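Local coordinates for PTS-dependent dihydroxyacetone kinase, ADP-binding subunit DhaL (Lactococcus lactis subsp. lactis, PDB 3CR3), which binds ADP and magnesium and, once DhaM has phosphorylated the ADP to ATP, passes the phosphoryl group to dihydroxyacetone held on DhaK, at residues G58-I63 and K92-T97; G120-V125 and L155-G160; A140-L145 and L183-L188. All blocks are in the same frame, centred on the assembly; numbering follows the deposited sequence.

Following the chain from the N terminus, contact 1 is the first to close: it brings the end of helix 79-94 back against the start of helix 60-74, so that the loop it shuts is little more than one helical hairpin. Contacts 2 and 3 come later and cross, because their segments alternate: 120-125, 140-145, 155-160, 183-188. Contact 2 joins the loop before helix 125-136 to the loop after helix 142-151, beside the bound ADP. Contact 3 fastens the start of helix 142-151 to helix 175-191. Contacts 1 and 2 lie on opposite sides of the chain's centre, their own centres about 30 Å apart, while contact 3 approaches contact 2 to about 6 Å between nearest atoms.

Contact 1. Residues G58-I63 and K92-T97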
loop_
_atom_site.group_PDB
_atom_site.type_symbol
_atom_site.label_atom_id
_atom_site.label_comp_id
_atom_site.label_asym_id
_atom_site.label_seq_id
_atom_site.Cartn_x
_atom_site.Cartn_y
_atom_site.Cartn_z
ATOM N N GLY A 58 -23.377 -39.260 4.805
ATOM C CA GLY A 58 -24.153 -39.873 5.877
ATOM C C GLY A 58 -25.294 -38.978 6.321
ATOM O O GLY A 58 -26.327 -39.463 6.787
ATOM N N ASN A 59 -25.110 -37.666 6.179
ATOM C CA ASN A 59 -26.140 -36.708 6.563
ATOM C C ASN A 59 -26.010 -35.350 5.856
ATOM O O ASN A 59 -25.073 -35.134 5.075
ATOM C CB ASN A 59 -26.193 -36.554 8.093
ATOM C CG ASN A 59 -24.902 -36.026 8.679
ATOM O OD1 ASN A 59 -24.393 -35.009 8.236
ATOM N ND2 ASN A 59 -24.379 -36.708 9.705
ATOM N N VAL A 60 -26.961 -34.459 6.137
ATOM C CA VAL A 60 -27.021 -33.133 5.532
ATOM C C VAL A 60 -25.878 -32.247 6.042
ATOM O O VAL A 60 -25.272 -31.524 5.256
ATOM C CB VAL A 60 -28.427 -32.471 5.754
ATOM C CG1 VAL A 60 -28.484 -31.055 5.200
ATOM C CG2 VAL A 60 -29.498 -33.304 5.110
ATOM N N SER A 61 -25.584 -32.308 7.345
ATOM C CA SER A 61 -24.428 -31.597 7.909
ATOM C C SER A 61 -23.153 -31.833 7.088
ATOM O O SER A 61 -22.455 -30.875 6.755
ATOM C CB SER A 61 -24.197 -31.978 9.378
ATOM O OG SER A 61 -23.054 -31.332 9.901
ATOM N N GLU A 62 -22.861 -33.097 6.762
ATOM C CA GLU A 62 -21.725 -33.434 5.884
ATOM C C GLU A 62 -21.754 -32.730 4.529
ATOM O O GLU A 62 -20.711 -32.284 4.041
ATOM C CB GLU A 62 -21.616 -34.948 5.659
ATOM C CG GLU A 62 -21.426 -35.733 6.936
ATOM C CD GLU A 62 -21.112 -37.191 6.706
ATOM O OE1 GLU A 62 -20.978 -37.622 5.537
ATOM O OE2 GLU A 62 -20.991 -37.917 7.713
ATOM N N ILE A 63 -22.930 -32.640 3.916
ATOM C CA ILE A 63 -23.056 -31.930 2.634
ATOM C C ILE A 63 -22.640 -30.468 2.773
ATOM O O ILE A 63 -21.798 -29.986 2.012
ATOM C CB ILE A 63 -24.474 -31.998 2.042
ATOM C CG1 ILE A 63 -24.967 -33.454 2.022
ATOM C CG2 ILE A 63 -24.496 -31.347 0.643
ATOM C CD1 ILE A 63 -26.423 -33.637 1.623
ATOM N N LYS A 92 -23.013 -27.053 11.028
ATOM C CA LYS A 92 -23.039 -27.305 12.466
ATOM C C LYS A 92 -24.482 -27.373 12.994
ATOM O O LYS A 92 -24.828 -28.283 13.757
ATOM C CB LYS A 92 -22.180 -26.285 13.217
ATOM C CG LYS A 92 -20.707 -26.317 12.808
ATOM C CD LYS A 92 -19.923 -25.139 13.391
ATOM C CE LYS A 92 -18.859 -24.599 12.413
ATOM N NZ LYS A 92 -17.516 -25.222 12.566
ATOM N N THR A 93 -25.326 -26.442 12.558
ATOM C CA THR A 93 -26.753 -26.465 12.921
ATOM C C THR A 93 -27.442 -27.769 12.471
ATOM O O THR A 93 -28.191 -28.366 13.242
ATOM C CB THR A 93 -27.511 -25.220 12.368
ATOM O OG1 THR A 93 -26.889 -24.023 12.849
ATOM C CG2 THR A 93 -28.967 -25.221 12.799
ATOM N N ALA A 94 -27.153 -28.213 11.244
ATOM C CA ALA A 94 -27.766 -29.416 10.653
ATOM C C ALA A 94 -27.562 -30.731 11.421
ATOM O O ALA A 94 -28.320 -31.694 11.212
ATOM C CB ALA A 94 -27.315 -29.595 9.205
ATOM N N ILE A 95 -26.548 -30.783 12.289
ATOM C CA ILE A 95 -26.309 -31.979 13.106
ATOM C C ILE A 95 -27.496 -32.188 14.037
ATOM O O ILE A 95 -27.877 -33.318 14.313
ATOM C CB ILE A 95 -25.007 -31.889 13.947
ATOM C CG1 ILE A 95 -23.814 -31.465 13.086
ATOM C CG2 ILE A 95 -24.704 -33.228 14.648
ATOM C CD1 ILE A 95 -22.587 -31.064 13.919
ATOM N N GLU A 96 -28.109 -31.085 14.461
ATOM C CA GLU A 96 -29.170 -31.113 15.454
ATOM C C GLU A 96 -30.567 -30.846 14.897
ATOM O O GLU A 96 -31.541 -31.402 15.397
ATOM C CB GLU A 96 -28.848 -30.129 16.574
ATOM C CG GLU A 96 -27.461 -30.373 17.232
ATOM C CD GLU A 96 -27.349 -31.692 18.008
ATOM O OE1 GLU A 96 -28.371 -32.402 18.193
ATOM O OE2 GLU A 96 -26.219 -32.010 18.450
ATOM N N THR A 97 -30.659 -30.003 13.869
ATOM C CA THR A 97 -31.942 -29.647 13.259
ATOM C C THR A 97 -31.812 -29.295 11.779
ATOM O O THR A 97 -30.839 -28.665 11.367
ATOM C CB THR A 97 -32.660 -28.469 14.003
ATOM O OG1 THR A 97 -33.955 -28.250 13.429
ATOM C CG2 THR A 97 -31.867 -27.164 13.941
HETATM O O HOH W 1 -27.434 -33.473 9.522
#
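Ser-61 faces Ala-94 and Ile-95 where the start of helix 60-74 meets the end of helix 79-94. Take its side chain from the backbone outward. CB leans on the CB of Ala-94 at 3.9 Å and lies about as close to CG1 and the backbone N of Ile-95. With OG anti to the backbone N (chi1 178°), the hydroxyl is carried on toward Ile-95: Ser-61 OG lies 3.3 Å from Ile-95 CG1, and the CD1 methyl is a little farther off. That oxygen is not left to apolar company: it hydrogen-bonds to the carbonyl oxygen of Ser-91, one residue before segment 92-97, which ties the serine to the partner helix.

The methyl of Ala-94 sits beside the backbone of Ser-61, 3.7 Å from its N, and more loosely touches CG1 of Val-60 at 4.4 Å. Such small side chains let the two backbones come close, the CA atoms of Ser-61 and Ala-94 being 4.8 Å apart. Water 1 completes the join. It accepts from Ser-61 N at 3.1 Å and donates to Ala-94 O at 2.6 Å, linking an amide of a helix's first turn to a carbonyl of the neighbouring helix.

Just upstream, Asn-59 holds the N-cap position, and its OD1 takes a hydrogen bond from Glu-62 N at 2.9 Å, with the donor nearly along the C=O axis. Val-60 and Ile-63 turn to Thr-7 of helix 4-20, so a third helix joins the packing. All this lies away from the nucleotide; the short turn at the far end of the two helices carries Ala-78, an ADP-binding residue. The pairing is that of an antiparallel helical hairpin, two consecutive staves of the up-and-down helical barrel of the DhaL fold.

Contact 2. Residues G120-V125 and L155-G160; sequences GEKTMV and LLATKG. With ADP (adenosine-5'-diphosphate), chain G.
The ammonium NZ of Lys-122 donates to Leu-155 O at 2.7 Å, and two more carbonyl oxygens, those of Ser-152 and Ser-169, also hydrogen-bond to it; a weak bond to His-172 O adds a fourth. NZ approaches Leu-155 O at 144° to the C=O bond, tilted 19° from the carbonyl plane. So many carbonyl oxygens around it would be expected to favour the charged amine in this buried place. On its way there the lysine runs antiparallel to the Leu-155 side chain, CB against CB at 3.8 Å, while CD rests on the methyl of Ala-157. CD1 of Leu-155 covers the backbone of Lys-122, and CD2 reaches Gly-120 O.

Both segments are loops at the nucleotide end of the helical DhaL barrel, and together they line one side of the ADP pocket. Met-124, a selenomethionine here, donates its backbone N to the ribose O2' at 3.2 Å. Thr-123 brings CB to 3.4 Å from adenine N3, and its OG1, between the backbone N and the carbonyl carbon (chi1 71°), accepts from Val-125 N in an ST turn leading into helix 125-136. From the other loop, the CA of Gly-160 lies near adenine N7 and CD of Lys-159 near N6.

Farther from the ligand, Thr-158 N points almost straight at Glu-121 O, in a weak bond of 3.4 Å. The Glu-121 side chain crosses that of Thr-158 at about a right angle; its OE1 is modelled implausibly close to the threonine hydroxyl, so the detail there is doubtful, whereas OE2 is bonded to Gln-118 N. Water 2 spans the carbonyls of Gly-120 and Leu-156, donating to both, and water 3 accepts from Lys-159 N and lies 2.7 Å from Glu-121 O, one of several acceptors competing for its protons.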
loop_
_atom_site.group_PDB
_atom_site.type_symbol
_atom_site.label_atom_id
_atom_site.label_comp_id
_atom_site.label_asym_id
_atom_site.label_seq_id
_atom_site.Cartn_x
_atom_site.Cartn_y
_atom_site.Cartn_z
ATOM N N GLY A 120 -29.095 -3.485 5.395
ATOM C CA GLY A 120 -29.214 -2.186 4.711
ATOM C C GLY A 120 -27.922 -1.657 4.149
ATOM O O GLY A 120 -27.876 -0.549 3.601
ATOM N N GLU A 121 -26.858 -2.451 4.254
ATOM C CA GLU A 121 -25.550 -1.994 3.816
ATOM C C GLU A 121 -25.224 -2.374 2.378
ATOM O O GLU A 121 -24.093 -2.173 1.930
ATOM C CB GLU A 121 -24.459 -2.486 4.761
ATOM C CG GLU A 121 -24.533 -1.872 6.166
ATOM C CD GLU A 121 -23.159 -1.777 6.772
ATOM O OE1 GLU A 121 -22.383 -0.903 6.344
ATOM O OE2 GLU A 121 -22.840 -2.607 7.640
ATOM N N LYS A 122 -26.235 -2.877 1.669
ATOM C CA LYS A 122 -26.139 -3.267 0.251
ATOM C C LYS A 122 -25.254 -4.490 0.065
ATOM O O LYS A 122 -24.339 -4.477 -0.737
ATOM C CB LYS A 122 -25.671 -2.101 -0.641
ATOM C CG LYS A 122 -26.059 -2.184 -2.131
ATOM C CD LYS A 122 -25.048 -1.357 -2.934
ATOM C CE LYS A 122 -25.422 -1.146 -4.384
ATOM N NZ LYS A 122 -26.583 -0.222 -4.572
ATOM N N THR A 123 -25.511 -5.547 0.831
ATOM C CA THR A 123 -24.820 -6.822 0.613
ATOM C C THR A 123 -25.852 -7.949 0.687
ATOM O O THR A 123 -27.016 -7.697 1.013
ATOM C CB THR A 123 -23.751 -7.108 1.680
ATOM O OG1 THR A 123 -24.397 -7.401 2.926
ATOM C CG2 THR A 123 -22.766 -5.949 1.854
HETATM N N MSE A 124 -25.395 -9.182 0.434
HETATM C CA MSE A 124 -26.207 -10.398 0.559
HETATM C C MSE A 124 -26.877 -10.542 1.926
HETATM O O MSE A 124 -27.883 -11.187 2.030
HETATM C CB MSE A 124 -25.362 -11.639 0.269
HETATM C CG MSE A 124 -24.277 -11.912 1.331
HETATM SE SE MSE A 124 -23.129 -13.447 0.842
HETATM C CE MSE A 124 -24.338 -14.844 1.133
ATOM N N VAL A 125 -26.287 -9.967 2.968
ATOM C CA VAL A 125 -26.905 -9.888 4.303
ATOM C C VAL A 125 -28.361 -9.386 4.224
ATOM O O VAL A 125 -29.240 -9.863 4.946
ATOM C CB VAL A 125 -26.056 -8.979 5.251
ATOM C CG1 VAL A 125 -26.829 -8.582 6.503
ATOM C CG2 VAL A 125 -24.751 -9.679 5.646
ATOM N N LEU A 155 -29.677 1.433 -2.512
ATOM C CA LEU A 155 -28.843 1.538 -1.325
ATOM C C LEU A 155 -27.446 2.065 -1.636
ATOM O O LEU A 155 -26.879 1.764 -2.705
ATOM C CB LEU A 155 -28.729 0.165 -0.631
ATOM C CG LEU A 155 -29.997 -0.498 -0.068
ATOM C CD1 LEU A 155 -29.745 -1.953 0.230
ATOM C CD2 LEU A 155 -30.479 0.218 1.205
ATOM N N LEU A 156 -26.899 2.842 -0.692
ATOM C CA LEU A 156 -25.473 3.188 -0.661
ATOM C C LEU A 156 -24.675 1.983 -0.175
ATOM O O LEU A 156 -24.966 1.421 0.871
ATOM C CB LEU A 156 -25.213 4.378 0.270
ATOM C CG LEU A 156 -23.772 4.887 0.411
ATOM C CD1 LEU A 156 -23.360 5.691 -0.806
ATOM C CD2 LEU A 156 -23.588 5.712 1.665
ATOM N N ALA A 157 -23.668 1.589 -0.943
ATOM C CA ALA A 157 -22.778 0.515 -0.526
ATOM C C ALA A 157 -21.837 0.990 0.573
ATOM O O ALA A 157 -21.119 1.965 0.406
ATOM C CB ALA A 157 -21.968 0.001 -1.723
ATOM N N THR A 158 -21.843 0.303 1.706
ATOM C CA THR A 158 -20.935 0.679 2.777
ATOM C C THR A 158 -19.987 -0.452 3.193
ATOM O O THR A 158 -19.252 -0.321 4.175
ATOM C CB THR A 158 -21.684 1.308 3.969
ATOM O OG1 THR A 158 -22.754 0.453 4.385
ATOM C CG2 THR A 158 -22.253 2.680 3.564
ATOM N N LYS A 159 -19.978 -1.523 2.397
ATOM C CA LYS A 159 -19.162 -2.708 2.649
ATOM C C LYS A 159 -18.619 -3.295 1.359
ATOM O O LYS A 159 -19.272 -3.257 0.299
ATOM C CB LYS A 159 -19.981 -3.776 3.400
ATOM C CG LYS A 159 -20.319 -3.429 4.874
ATOM C CD LYS A 159 -19.164 -3.779 5.808
ATOM C CE LYS A 159 -19.285 -3.032 7.100
ATOM N NZ LYS A 159 -18.119 -3.324 7.980
ATOM N N GLY A 160 -17.421 -3.854 1.437
ATOM C CA GLY A 160 -16.831 -4.543 0.284
ATOM C C GLY A 160 -16.285 -3.578 -0.748
ATOM O O GLY A 160 -16.158 -2.380 -0.490
HETATM P PB ADP G . -15.070 -9.505 -4.398
HETATM O O1B ADP G . -14.652 -9.514 -5.833
HETATM O O2B ADP G . -13.960 -9.841 -3.462
HETATM O O3B ADP G . -15.844 -8.249 -3.994
HETATM P PA ADP G . -17.329 -11.121 -5.248
HETATM O O1A ADP G . -17.394 -10.195 -6.414
HETATM O O2A ADP G . -17.257 -12.596 -5.564
HETATM O O3A ADP G . -16.115 -10.736 -4.242
HETATM O "O5'" ADP G . -18.601 -10.870 -4.285
HETATM C "C5'" ADP G . -19.113 -9.549 -4.083
HETATM C "C4'" ADP G . -20.279 -9.658 -3.124
HETATM O "O4'" ADP G . -19.853 -10.049 -1.813
HETATM C "C3'" ADP G . -21.010 -8.341 -2.928
HETATM O "O3'" ADP G . -21.988 -8.194 -3.959
HETATM C "C2'" ADP G . -21.625 -8.474 -1.537
HETATM O "O2'" ADP G . -22.953 -9.004 -1.563
HETATM C "C1'" ADP G . -20.758 -9.520 -0.849
HETATM N N9 ADP G . -19.956 -8.882 0.211
HETATM C C8 ADP G . -18.796 -8.223 0.000
HETATM N N7 ADP G . -18.307 -7.759 1.160
HETATM C C5 ADP G . -19.173 -8.117 2.127
HETATM C C6 ADP G . -19.255 -7.931 3.587
HETATM N N6 ADP G . -18.267 -7.270 4.221
HETATM N N1 ADP G . -20.316 -8.459 4.238
HETATM C C2 ADP G . -21.290 -9.140 3.601
HETATM N N3 ADP G . -21.279 -9.337 2.282
HETATM C C4 ADP G . -20.267 -8.852 1.507
HETATM O O HOH W 2 -26.705 1.542 2.847
HETATM O O HOH W 3 -22.014 -2.727 0.322
#

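Contact 3. Residues A140-L145 and L183-L188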
loop_
_atom_site.group_PDB
_atom_site.type_symbol
_atom_site.label_atom_id
_atom_site.label_comp_id
_atom_site.label_asym_id
_atom_site.label_seq_id
_atom_site.Cartn_x
_atom_site.Cartn_y
_atom_site.Cartn_z
ATOM N N ALA A 140 -42.452 -16.341 2.620
ATOM C CA ALA A 140 -41.330 -16.444 1.689
ATOM C C ALA A 140 -41.794 -16.796 0.285
ATOM O O ALA A 140 -42.643 -17.665 0.105
ATOM C CB ALA A 140 -40.302 -17.452 2.187
ATOM N N SER A 141 -41.231 -16.110 -0.706
ATOM C CA SER A 141 -41.635 -16.281 -2.095
ATOM C C SER A 141 -40.583 -15.744 -3.051
ATOM O O SER A 141 -39.808 -14.842 -2.699
ATOM C CB SER A 141 -42.942 -15.542 -2.355
ATOM O OG SER A 141 -42.686 -14.164 -2.550
ATOM N N LYS A 142 -40.585 -16.278 -4.273
ATOM C CA LYS A 142 -39.708 -15.778 -5.332
ATOM C C LYS A 142 -39.960 -14.292 -5.614
ATOM O O LYS A 142 -39.015 -13.523 -5.777
ATOM C CB LYS A 142 -39.838 -16.616 -6.606
ATOM C CG LYS A 142 -39.164 -15.989 -7.823
ATOM C CD LYS A 142 -38.672 -17.025 -8.822
ATOM C CE LYS A 142 -38.187 -16.357 -10.092
ATOM N NZ LYS A 142 -39.332 -15.773 -10.851
ATOM N N ASP A 143 -41.226 -13.897 -5.645
ATOM C CA ASP A 143 -41.600 -12.493 -5.815
ATOM C C ASP A 143 -40.932 -11.618 -4.750
ATOM O O ASP A 143 -40.372 -10.578 -5.072
ATOM C CB ASP A 143 -43.130 -12.309 -5.740
ATOM C CG ASP A 143 -43.833 -12.514 -7.081
ATOM O OD1 ASP A 143 -43.154 -12.746 -8.105
ATOM O OD2 ASP A 143 -45.089 -12.434 -7.102
ATOM N N ASN A 144 -41.025 -12.031 -3.486
ATOM C CA ASN A 144 -40.415 -11.279 -2.385
ATOM C C ASN A 144 -38.898 -11.239 -2.467
ATOM O O ASN A 144 -38.288 -10.225 -2.146
ATOM C CB ASN A 144 -40.897 -11.790 -1.020
ATOM C CG ASN A 144 -42.337 -11.380 -0.714
ATOM O OD1 ASN A 144 -43.006 -10.748 -1.537
ATOM N ND2 ASN A 144 -42.825 -11.749 0.471
ATOM N N LEU A 145 -38.292 -12.330 -2.927
ATOM C CA LEU A 145 -36.850 -12.352 -3.202
ATOM C C LEU A 145 -36.440 -11.311 -4.263
ATOM O O LEU A 145 -35.525 -10.501 -4.036
ATOM C CB LEU A 145 -36.391 -13.763 -3.614
ATOM C CG LEU A 145 -36.361 -14.794 -2.472
ATOM C CD1 LEU A 145 -36.070 -16.196 -3.010
ATOM C CD2 LEU A 145 -35.326 -14.402 -1.416
ATOM N N LEU A 183 -30.017 -18.668 -4.755
ATOM C CA LEU A 183 -29.896 -19.692 -3.722
ATOM C C LEU A 183 -31.235 -20.021 -3.069
ATOM O O LEU A 183 -31.589 -21.203 -2.906
ATOM C CB LEU A 183 -28.877 -19.259 -2.653
ATOM C CG LEU A 183 -28.522 -20.302 -1.591
ATOM C CD1 LEU A 183 -27.901 -21.542 -2.248
ATOM C CD2 LEU A 183 -27.551 -19.699 -0.587
ATOM N N PHE A 184 -31.960 -18.972 -2.691
ATOM C CA PHE A 184 -33.209 -19.119 -1.948
ATOM C C PHE A 184 -34.388 -19.492 -2.821
ATOM O O PHE A 184 -35.291 -20.201 -2.373
ATOM C CB PHE A 184 -33.533 -17.836 -1.177
ATOM C CG PHE A 184 -32.470 -17.433 -0.192
ATOM C CD1 PHE A 184 -31.694 -18.398 0.458
ATOM C CD2 PHE A 184 -32.258 -16.083 0.104
ATOM C CE1 PHE A 184 -30.715 -18.032 1.375
ATOM C CE2 PHE A 184 -31.273 -15.705 1.020
ATOM C CZ PHE A 184 -30.508 -16.698 1.665
ATOM N N GLU A 185 -34.395 -18.962 -4.040
ATOM C CA GLU A 185 -35.393 -19.307 -5.036
ATOM C C GLU A 185 -35.378 -20.814 -5.358
ATOM O O GLU A 185 -36.423 -21.447 -5.401
ATOM C CB GLU A 185 -35.196 -18.419 -6.277
ATOM C CG GLU A 185 -35.376 -19.074 -7.608
ATOM C CD GLU A 185 -35.213 -18.085 -8.763
ATOM O OE1 GLU A 185 -34.527 -17.032 -8.587
ATOM O OE2 GLU A 185 -35.780 -18.378 -9.840
ATOM N N THR A 186 -34.193 -21.378 -5.561
ATOM C CA THR A 186 -34.050 -22.830 -5.762
ATOM C C THR A 186 -34.370 -23.632 -4.486
ATOM O O THR A 186 -34.919 -24.720 -4.547
ATOM C CB THR A 186 -32.648 -23.182 -6.256
ATOM O OG1 THR A 186 -31.667 -22.545 -5.417
ATOM C CG2 THR A 186 -32.470 -22.697 -7.695
ATOM N N LEU A 187 -34.025 -23.083 -3.330
ATOM C CA LEU A 187 -34.418 -23.670 -2.058
ATOM C C LEU A 187 -35.949 -23.809 -1.944
ATOM O O LEU A 187 -36.468 -24.883 -1.613
ATOM C CB LEU A 187 -33.858 -22.852 -0.886
ATOM C CG LEU A 187 -34.156 -23.433 0.509
ATOM C CD1 LEU A 187 -33.740 -24.916 0.621
ATOM C CD2 LEU A 187 -33.472 -22.618 1.558
ATOM N N LEU A 188 -36.653 -22.713 -2.219
ATOM C CA LEU A 188 -38.116 -22.684 -2.154
ATOM C C LEU A 188 -38.762 -23.723 -3.079
ATOM O O LEU A 188 -39.740 -24.379 -2.706
ATOM C CB LEU A 188 -38.631 -21.274 -2.480
ATOM C CG LEU A 188 -38.419 -20.193 -1.417
ATOM C CD1 LEU A 188 -39.125 -18.918 -1.833
ATOM C CD2 LEU A 188 -38.909 -20.642 -0.041
#
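The ring of Phe-184 meets Leu-145 at its edge: methyl CD2 of the leucine lies near the ring plane, 3.8 Å from CD2 of the phenylalanine. Phe-131 of helix 125-136 stacks on the ring, and Trp-128 of the same helix packs with it edge-to-face. This is helix packing inside the all-helical DhaL barrel, where the start of helix 142-151 is set against helix 175-191, the Phe-184 side chain being about 11 Å from the bound ADP. The other methyl of Leu-145, CD1, presses into the helix itself, 3.5 Å from CB of Phe-184 and 3.4 Å from Glu-185 N.

The second flat group is the carboxylate of Glu-185. The Lys-142 side chain lies beside that of Glu-185, both running the same way, and lays CD and CE over one face of the carboxylate, CE 3.2 Å from OE2. The chain then bends at chi4 (-70°), and NZ ends 4.5 Å from OE2, too far for a salt bridge; that oxygen instead pairs with Lys-17 of helix 4-20.

At the helix start Ser-141 is the N-cap, its OG accepting from Asn-144 N at 2.9 Å, while its CA is touched by Leu-188 CD1 at 3.7 Å and Leu-188 CD2 packs on Ala-140 CB.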